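Local structure of NalD (5DAJ) at the interface of chains A and B. The protein represses expression of the MexAB-OprM multidrug efflux pump in Pseudomonas aeruginosa as a TetR-family transcriptional regulator, and binds novobiocin, which induces the pump. Sequence-based numbering; all coordinates share one arbitrary frame. Chains: chain A/B, NalD.

The three contacts lie along one two-fold interface, formed mainly by helices 159-179 and 186-201 of both chains. Contact 1 and contact 3, whose C-alpha centres are about 10 Å apart, contain the two symmetry-related copies of a histidine-aspartate bond between the paired helices 159-179. In contact 2 the helices 186-201 meet through proline and glycine; its C-alpha centre is about 16 Å from that of contact 1 and about 15 Å from that of contact 3. Polar pairing on one helix pair and close apolar packing on the other fit the dimer typical of TetR regulators, which would set the spacing of the two DNA-binding domains.

Contact 1: the interface of chains A and B. Residues chain A 133, 167-168, 171; chain B 172, 175-176, 179.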
ATOM      1  N   VAL A 133      -0.838 -13.123  -2.421  1.00 50.11           N
ATOM      2  CA  VAL A 133      -2.035 -12.267  -2.336  1.00 52.40           C
ATOM      3  C   VAL A 133      -3.189 -12.872  -3.131  1.00 50.46           C
ATOM      4  O   VAL A 133      -4.327 -12.940  -2.661  1.00 52.29           O
ATOM      5  CB  VAL A 133      -1.773 -10.839  -2.871  1.00 52.79           C
ATOM      6  CG1 VAL A 133      -3.068 -10.031  -2.902  1.00 56.15           C
ATOM      7  CG2 VAL A 133      -0.743 -10.128  -2.006  1.00 47.77           C
ATOM      8  N   HIS A 167      -9.543  -7.271   1.240  1.00 35.43           N
ATOM      9  CA  HIS A 167      -8.090  -7.343   1.143  1.00 35.47           C
ATOM     10  C   HIS A 167      -7.458  -5.961   1.012  1.00 35.39           C
ATOM     11  O   HIS A 167      -6.419  -5.689   1.631  1.00 38.86           O
ATOM     12  CB  HIS A 167      -7.614  -8.207  -0.022  1.00 35.14           C
ATOM     13  CG  HIS A 167      -6.124  -8.265  -0.131  1.00 37.31           C
ATOM     14  ND1 HIS A 167      -5.411  -7.456  -0.985  1.00 41.05           N
ATOM     15  CD2 HIS A 167      -5.209  -8.964   0.577  1.00 40.09           C
ATOM     16  CE1 HIS A 167      -4.121  -7.685  -0.828  1.00 37.88           C
ATOM     17  NE2 HIS A 167      -3.971  -8.599   0.115  1.00 43.33           N
ATOM     18  N   ALA A 168      -8.063  -5.120   0.180  1.00 33.16           N
ATOM     19  CA  ALA A 168      -7.594  -3.750  -0.004  1.00 35.78           C
ATOM     20  C   ALA A 168      -7.571  -2.999   1.329  1.00 36.74           C
ATOM     21  O   ALA A 168      -6.595  -2.321   1.637  1.00 41.68           O
ATOM     22  CB  ALA A 168      -8.464  -3.012  -1.004  1.00 37.23           C
ATOM     23  N   LEU A 171      -4.651  -4.419   3.481  1.00 39.51           N
ATOM     24  CA  LEU A 171      -3.408  -3.956   2.876  1.00 36.51           C
ATOM     25  C   LEU A 171      -3.168  -2.484   3.168  1.00 37.21           C
ATOM     26  O   LEU A 171      -2.054  -2.088   3.496  1.00 36.67           O
ATOM     27  CB  LEU A 171      -3.436  -4.172   1.367  1.00 35.52           C
ATOM     28  CG  LEU A 171      -2.225  -3.693   0.574  1.00 37.77           C
ATOM     29  CD1 LEU A 171      -0.953  -4.406   1.002  1.00 37.50           C
ATOM     30  CD2 LEU A 171      -2.471  -3.902  -0.906  1.00 41.02           C
TER
ATOM     31  N   GLY B 172      -5.393   1.158  -0.177  1.00 39.23           N
ATOM     32  CA  GLY B 172      -5.304  -0.270  -0.477  1.00 38.38           C
ATOM     33  C   GLY B 172      -5.767  -0.634  -1.877  1.00 39.02           C
ATOM     34  O   GLY B 172      -5.111  -1.421  -2.564  1.00 43.25           O
ATOM     35  N   ASN B 175      -3.148   0.514  -4.237  1.00 39.27           N
ATOM     36  CA  ASN B 175      -1.986  -0.353  -4.110  1.00 40.47           C
ATOM     37  C   ASN B 175      -2.195  -1.701  -4.789  1.00 41.85           C
ATOM     38  O   ASN B 175      -1.368  -2.144  -5.582  1.00 42.31           O
ATOM     39  CB  ASN B 175      -1.644  -0.575  -2.645  1.00 46.84           C
ATOM     40  CG  ASN B 175      -0.166  -0.712  -2.419  1.00 52.57           C
ATOM     41  OD1 ASN B 175       0.372  -1.813  -2.486  1.00 71.44           O
ATOM     42  ND2 ASN B 175       0.507   0.404  -2.154  1.00 53.74           N
ATOM     43  N   ASP B 176      -3.316  -2.340  -4.461  1.00 31.59           N
ATOM     44  CA  ASP B 176      -3.695  -3.631  -5.059  1.00 35.79           C
ATOM     45  C   ASP B 176      -3.769  -3.544  -6.581  1.00 37.23           C
ATOM     46  O   ASP B 176      -3.164  -4.358  -7.279  1.00 44.10           O
ATOM     47  CB  ASP B 176      -5.042  -4.145  -4.513  1.00 36.24           C
ATOM     48  CG  ASP B 176      -4.892  -5.204  -3.428  1.00 40.84           C
ATOM     49  OD1 ASP B 176      -3.810  -5.806  -3.292  1.00 37.92           O
ATOM     50  OD2 ASP B 176      -5.887  -5.465  -2.716  1.00 41.34           O
ATOM     51  N   ARG B 179      -0.454  -2.859  -8.375  1.00 44.79           N
ATOM     52  CA  ARG B 179       0.352  -4.081  -8.283  1.00 44.41           C
ATOM     53  C   ARG B 179      -0.147  -5.129  -9.289  1.00 43.52           C
ATOM     54  O   ARG B 179       0.640  -5.768  -9.965  1.00 52.86           O
ATOM     55  CB  ARG B 179       0.314  -4.640  -6.852  1.00 45.30           C
ATOM     56  CG  ARG B 179       1.155  -5.899  -6.625  1.00 47.32           C
ATOM     57  CD  ARG B 179       0.987  -6.481  -5.221  1.00 50.66           C
ATOM     58  NE  ARG B 179      -0.426  -6.562  -4.825  1.00 56.43           N
ATOM     59  CZ  ARG B 179      -1.289  -7.497  -5.232  1.00 55.44           C
ATOM     60  NH1 ARG B 179      -0.916  -8.483  -6.044  1.00 64.07           N
ATOM     61  NH2 ARG B 179      -2.545  -7.445  -4.823  1.00 57.63           N
TER
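Helices 123-145 and 159-179 of chain A meet helix 159-179 of chain B, in the kind of helical dimer interface that TetR-family repressors build from their C-terminal domains. The imidazole ND1 of A:His167 donates a hydrogen bond of 2.7 Å to the carboxylate OD2 of B:Asp176. The bond is nearly straight, 159° at the hydrogen, and uses the syn lone pair of OD2, with the oxygen almost in the ring plane. Ring and carboxylate are themselves nearly coplanar, so the acid faces the ring edge. CG of A:His167 stands anti to its backbone nitrogen (chi1 179°), which carries the ring across to the aspartate. Within chain B, the other carboxylate oxygen, OD1 of B:Asp176, forms a salt bridge and hydrogen bond of 2.6 Å with the guanidinium NH2 of B:Arg179, a second-shell residue that positions the aspartate for the histidine. OD1 is approached from above the carboxylate plane, yet lies in the guanidinium plane. With each oxygen engaged, the carboxylate's rotation is restrained. A:Val133 caps one guanidinium face, its CG2 over the centre, while CG1 comes 3.3 Å from NH2 of B:Arg179. Methyl CD2 of A:Leu171 packs 3.7 Å from CG of B:Asp176 and also meets CB of B:Asn175 at 3.8 Å.

Contact 2: the interface of chains A and B. Residues chain A 157, 165, 196-197, 200-201; chain B 196, 199-200.
The two helices 186-201 approach closely enough for their backbones to touch, with CA of A:Gly200 3.8 Å from CA of B:Pro196 and the reciprocal pair, CA of A:Pro196 and CA of B:Gly200, at the same spacing. Glycine, lacking a side chain, permits this approach, and the carbonyl oxygen of each proline lies beside the opposing glycine CA, O of B:Pro196 being 3.2 Å from CA of A:Gly200, with the C=O running past it. The B:Pro196 ring packs against A:Gly200, A:Met197 and A:Leu201. Its CB lies 3.6 Å from the carbonyl carbon of A:Gly200, whereas CG reaches the selenium of A:Met197 at 3.8 Å. That selenomethionine lies beside the proline, pointing the same way; bends at chi2 (58°) and chi3 (77°) fold its chain back and present the selenium to the ring. A:Leu201 comes across at an angle, with methyl CD2 3.9 Å from CB of B:Pro196. A:Met157, from a loop, and A:Ala165, from helix 159-179, lie farther out around the same ring. At the margin, the incompletely modelled B:Arg199 runs past A:Gly200. About 71 Å² of B:Pro196 is buried against chain A. The site sits near the C-terminal ends of helices 186-201, at one end of the dimer interface, beside the starts of helices 159-179.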
HETATM    1  N   MSE A 157     -23.619  -7.215  -3.604  1.00 63.66           N
HETATM    2  CA  MSE A 157     -22.282  -7.619  -3.157  1.00 60.67           C
HETATM    3  C   MSE A 157     -22.017  -9.015  -3.642  1.00 61.61           C
HETATM    4  O   MSE A 157     -22.675  -9.965  -3.207  1.00 69.17           O
HETATM    5  CB  MSE A 157     -22.135  -7.602  -1.631  1.00 71.73           C
HETATM    6  CG  MSE A 157     -21.893  -6.198  -1.086  1.00 79.82           C
HETATM    7 SE   MSE A 157     -20.282  -5.414  -1.916  1.00105.01          SE
HETATM    8  CE  MSE A 157     -19.174  -7.041  -1.971  1.00111.73           C
ATOM      9  N   ALA A 165     -12.440  -5.924  -1.827  1.00 32.38           N
ATOM     10  CA  ALA A 165     -12.680  -4.799  -0.923  1.00 37.75           C
ATOM     11  C   ALA A 165     -12.012  -5.057   0.421  1.00 39.03           C
ATOM     12  O   ALA A 165     -11.285  -4.201   0.935  1.00 45.23           O
ATOM     13  CB  ALA A 165     -14.173  -4.561  -0.728  1.00 39.34           C
ATOM     14  N   PRO A 196     -16.685  -1.424  10.108  1.00 50.89           N
ATOM     15  CA  PRO A 196     -17.572  -0.956   9.036  1.00 50.84           C
ATOM     16  C   PRO A 196     -17.521  -1.810   7.774  1.00 47.88           C
ATOM     17  O   PRO A 196     -18.551  -2.040   7.152  1.00 49.09           O
ATOM     18  CB  PRO A 196     -17.063   0.458   8.747  1.00 51.70           C
ATOM     19  CG  PRO A 196     -15.659   0.472   9.234  1.00 54.37           C
ATOM     20  CD  PRO A 196     -15.653  -0.422  10.429  1.00 50.75           C
HETATM   21  N   MSE A 197     -16.337  -2.295   7.414  1.00 48.07           N
HETATM   22  CA  MSE A 197     -16.198  -3.150   6.227  1.00 48.66           C
HETATM   23  C   MSE A 197     -17.073  -4.365   6.376  1.00 50.53           C
HETATM   24  O   MSE A 197     -17.854  -4.687   5.478  1.00 47.15           O
HETATM   25  CB  MSE A 197     -14.750  -3.562   5.977  1.00 49.48           C
HETATM   26  CG  MSE A 197     -14.560  -4.542   4.813  1.00 56.39           C
HETATM   27 SE   MSE A 197     -15.267  -3.813   3.113  1.00 68.94          SE
HETATM   28  CE  MSE A 197     -13.785  -2.582   2.698  1.00 72.47           C
ATOM     29  N   GLY A 200     -20.728  -3.526   6.425  1.00 57.88           N
ATOM     30  CA  GLY A 200     -21.132  -3.172   5.060  1.00 55.95           C
ATOM     31  C   GLY A 200     -21.289  -4.337   4.100  1.00 57.17           C
ATOM     32  O   GLY A 200     -22.047  -4.262   3.133  1.00 61.58           O
ATOM     33  N   LEU A 201     -20.542  -5.408   4.344  1.00 59.22           N
ATOM     34  CA  LEU A 201     -20.612  -6.619   3.512  1.00 61.25           C
ATOM     35  C   LEU A 201     -21.743  -7.553   3.926  1.00 65.46           C
ATOM     36  O   LEU A 201     -22.416  -8.123   3.068  1.00 71.17           O
ATOM     37  CB  LEU A 201     -19.292  -7.392   3.562  1.00 62.75           C
ATOM     38  CG  LEU A 201     -18.073  -6.739   2.906  1.00 63.30           C
ATOM     39  CD1 LEU A 201     -16.810  -7.510   3.269  1.00 60.96           C
ATOM     40  CD2 LEU A 201     -18.219  -6.665   1.398  1.00 64.54           C
TER
ATOM     41  N   PRO B 196     -19.560  -0.984   0.639  1.00 44.37           N
ATOM     42  CA  PRO B 196     -19.646  -1.510   2.005  1.00 47.56           C
ATOM     43  C   PRO B 196     -19.034  -0.600   3.064  1.00 46.79           C
ATOM     44  O   PRO B 196     -19.584  -0.483   4.158  1.00 49.52           O
ATOM     45  CB  PRO B 196     -18.885  -2.841   1.928  1.00 47.49           C
ATOM     46  CG  PRO B 196     -17.988  -2.697   0.760  1.00 46.46           C
ATOM     47  CD  PRO B 196     -18.746  -1.860  -0.217  1.00 43.58           C
ATOM     48  N   ARG B 199     -21.560   2.130   3.625  1.00 59.74           N
ATOM     49  CA  ARG B 199     -22.727   1.514   4.272  1.00 63.82           C
ATOM     50  C   ARG B 199     -22.429   1.158   5.733  1.00 58.60           C
ATOM     51  O   ARG B 199     -23.300   1.260   6.587  1.00 56.34           O
ATOM     52  CB  ARG B 199     -23.184   0.261   3.516  1.00 66.98           C
ATOM     53  CG  ARG B 199     -24.493  -0.317   4.037  1.00 69.51           C
ATOM     54  CD  ARG B 199     -25.256  -1.158   3.021  1.00 80.55           C
ATOM     55  NE  ARG B 199     -24.406  -1.622   1.945  1.00 92.51           N
ATOM     56  N   GLY B 200     -21.198   0.739   5.998  1.00 54.24           N
ATOM     57  CA  GLY B 200     -20.749   0.392   7.350  1.00 52.97           C
ATOM     58  C   GLY B 200     -20.499   1.568   8.280  1.00 56.07           C
ATOM     59  O   GLY B 200     -20.600   1.436   9.497  1.00 61.07           O
TER

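Contact 3: the interface of chains A and B. Residues chain A 169, 172-173, 176; chain B 164, 167-168, 171.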
ATOM      1  N   LEU A 169      -8.621  -3.160   2.132  1.00 35.05           N
ATOM      2  CA  LEU A 169      -8.667  -2.532   3.458  1.00 36.32           C
ATOM      3  C   LEU A 169      -7.526  -2.999   4.358  1.00 37.17           C
ATOM      4  O   LEU A 169      -6.829  -2.176   4.950  1.00 40.12           O
ATOM      5  CB  LEU A 169      -9.990  -2.789   4.167  1.00 37.43           C
ATOM      6  CG  LEU A 169     -10.073  -2.250   5.601  1.00 37.89           C
ATOM      7  CD1 LEU A 169      -9.897  -0.745   5.635  1.00 37.77           C
ATOM      8  CD2 LEU A 169     -11.391  -2.638   6.230  1.00 39.70           C
ATOM      9  N   GLY A 172      -4.224  -1.689   3.029  1.00 37.75           N
ATOM     10  CA  GLY A 172      -4.169  -0.256   3.277  1.00 40.11           C
ATOM     11  C   GLY A 172      -3.834   0.094   4.716  1.00 42.18           C
ATOM     12  O   GLY A 172      -3.030   0.984   4.971  1.00 43.71           O
ATOM     13  N   LEU A 173      -4.443  -0.621   5.654  1.00 41.89           N
ATOM     14  CA  LEU A 173      -4.157  -0.432   7.076  1.00 42.61           C
ATOM     15  C   LEU A 173      -2.688  -0.704   7.404  1.00 41.56           C
ATOM     16  O   LEU A 173      -2.049   0.080   8.103  1.00 41.51           O
ATOM     17  CB  LEU A 173      -5.050  -1.323   7.941  1.00 43.55           C
ATOM     18  CG  LEU A 173      -6.528  -0.947   7.976  1.00 42.36           C
ATOM     19  CD1 LEU A 173      -7.306  -2.047   8.672  1.00 43.43           C
ATOM     20  CD2 LEU A 173      -6.751   0.381   8.672  1.00 42.74           C
ATOM     21  N   ASP A 176      -0.642   2.195   5.631  1.00 40.90           N
ATOM     22  CA  ASP A 176      -0.800   3.449   6.386  1.00 41.44           C
ATOM     23  C   ASP A 176      -0.017   3.406   7.686  1.00 42.28           C
ATOM     24  O   ASP A 176       0.761   4.316   7.976  1.00 47.88           O
ATOM     25  CB  ASP A 176      -2.278   3.759   6.694  1.00 42.90           C
ATOM     26  CG  ASP A 176      -2.893   4.790   5.753  1.00 45.94           C
ATOM     27  OD1 ASP A 176      -2.160   5.521   5.063  1.00 45.26           O
ATOM     28  OD2 ASP A 176      -4.138   4.882   5.712  1.00 46.69           O
TER
ATOM     29  N   ARG B 164      -9.748   7.253   8.975  1.00 37.63           N
ATOM     30  CA  ARG B 164      -8.602   6.349   8.821  1.00 37.75           C
ATOM     31  C   ARG B 164      -8.983   5.046   8.145  1.00 37.13           C
ATOM     32  O   ARG B 164      -8.243   4.556   7.296  1.00 38.06           O
ATOM     33  CB  ARG B 164      -7.926   6.073  10.160  1.00 36.82           C
ATOM     34  CG  ARG B 164      -7.113   7.263  10.620  1.00 37.58           C
ATOM     35  CD  ARG B 164      -6.953   7.340  12.113  1.00 39.54           C
ATOM     36  NE  ARG B 164      -6.147   8.505  12.476  1.00 41.08           N
ATOM     37  CZ  ARG B 164      -6.572   9.766  12.475  1.00 39.77           C
ATOM     38  NH1 ARG B 164      -7.810  10.089  12.111  1.00 41.24           N
ATOM     39  NH2 ARG B 164      -5.747  10.724  12.828  1.00 42.95           N
ATOM     40  N   HIS B 167      -9.569   6.084   4.402  1.00 35.43           N
ATOM     41  CA  HIS B 167      -8.323   6.344   3.688  1.00 35.47           C
ATOM     42  C   HIS B 167      -7.547   5.068   3.401  1.00 35.39           C
ATOM     43  O   HIS B 167      -6.991   4.901   2.312  1.00 38.86           O
ATOM     44  CB  HIS B 167      -7.410   7.307   4.439  1.00 35.14           C
ATOM     45  CG  HIS B 167      -6.121   7.556   3.723  1.00 37.31           C
ATOM     46  ND1 HIS B 167      -4.963   6.875   4.019  1.00 41.05           N
ATOM     47  CD2 HIS B 167      -5.833   8.346   2.662  1.00 40.09           C
ATOM     48  CE1 HIS B 167      -4.003   7.262   3.199  1.00 37.88           C
ATOM     49  NE2 HIS B 167      -4.504   8.159   2.368  1.00 43.33           N
ATOM     50  N   ALA B 168      -7.497   4.191   4.394  1.00 33.16           N
ATOM     51  CA  ALA B 168      -6.827   2.902   4.253  1.00 35.78           C
ATOM     52  C   ALA B 168      -7.435   2.112   3.096  1.00 36.74           C
ATOM     53  O   ALA B 168      -6.703   1.539   2.284  1.00 41.68           O
ATOM     54  CB  ALA B 168      -6.908   2.100   5.541  1.00 37.23           C
ATOM     55  N   LEU B 171      -6.360   3.786  -0.242  1.00 39.51           N
ATOM     56  CA  LEU B 171      -4.941   3.516  -0.429  1.00 36.51           C
ATOM     57  C   LEU B 171      -4.699   2.075  -0.844  1.00 37.21           C
ATOM     58  O   LEU B 171      -3.910   1.809  -1.753  1.00 36.67           O
ATOM     59  CB  LEU B 171      -4.173   3.790   0.857  1.00 35.52           C
ATOM     60  CG  LEU B 171      -2.669   3.501   0.847  1.00 37.77           C
ATOM     61  CD1 LEU B 171      -1.939   4.358  -0.177  1.00 37.50           C
ATOM     62  CD2 LEU B 171      -2.107   3.737   2.227  1.00 41.02           C
TER
HETATM   63  O   HOH W   1      -5.650   4.673   8.035  1.00 50.43           O
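A:Asp176 and B:His167 meet between the paired helices 159-179 of this TetR-family repressor, with carboxylate and imidazole planes turned by 15° and thus almost coplanar. The acid comes to the ring edge: ND1 of B:His167 donates to the carboxylate OD2 of A:Asp176 at 2.7 Å, along the syn lone pair of that oxygen and with the acceptor scarcely displaced from the ring plane. The angle at the hydrogen is 159°. OD2 of A:Asp176 also bonds at 2.8 Å to an ordered water, which lies 2.7 Å from the backbone carbonyl oxygen of B:Arg164. Since a carbonyl can only accept, the water presumably donates to B:Arg164 and links the two helices one turn away from the histidine. Beside the carboxylate, methyl CD2 of B:Leu171 packs 3.8 Å from CG of A:Asp176, adding an apolar neighbour to the hydrogen-bonded group. Nearby on the same helix, the small B:Ala168 brings its methyl group CB to CD2 of A:Leu173 at 3.6 Å. A chi1 of -70° swings CG of A:Leu173 toward the alanine, and its CD2 branch makes the contact; CD1 of A:Leu169 borders the same methyl, CB of B:Ala168, at 4.1 Å. The small residues B:Ala168 and A:Gly172 allow close helix approach, and the carbonyl oxygen of B:Ala168 lies beside CA of A:Gly172, 3.3 Å away.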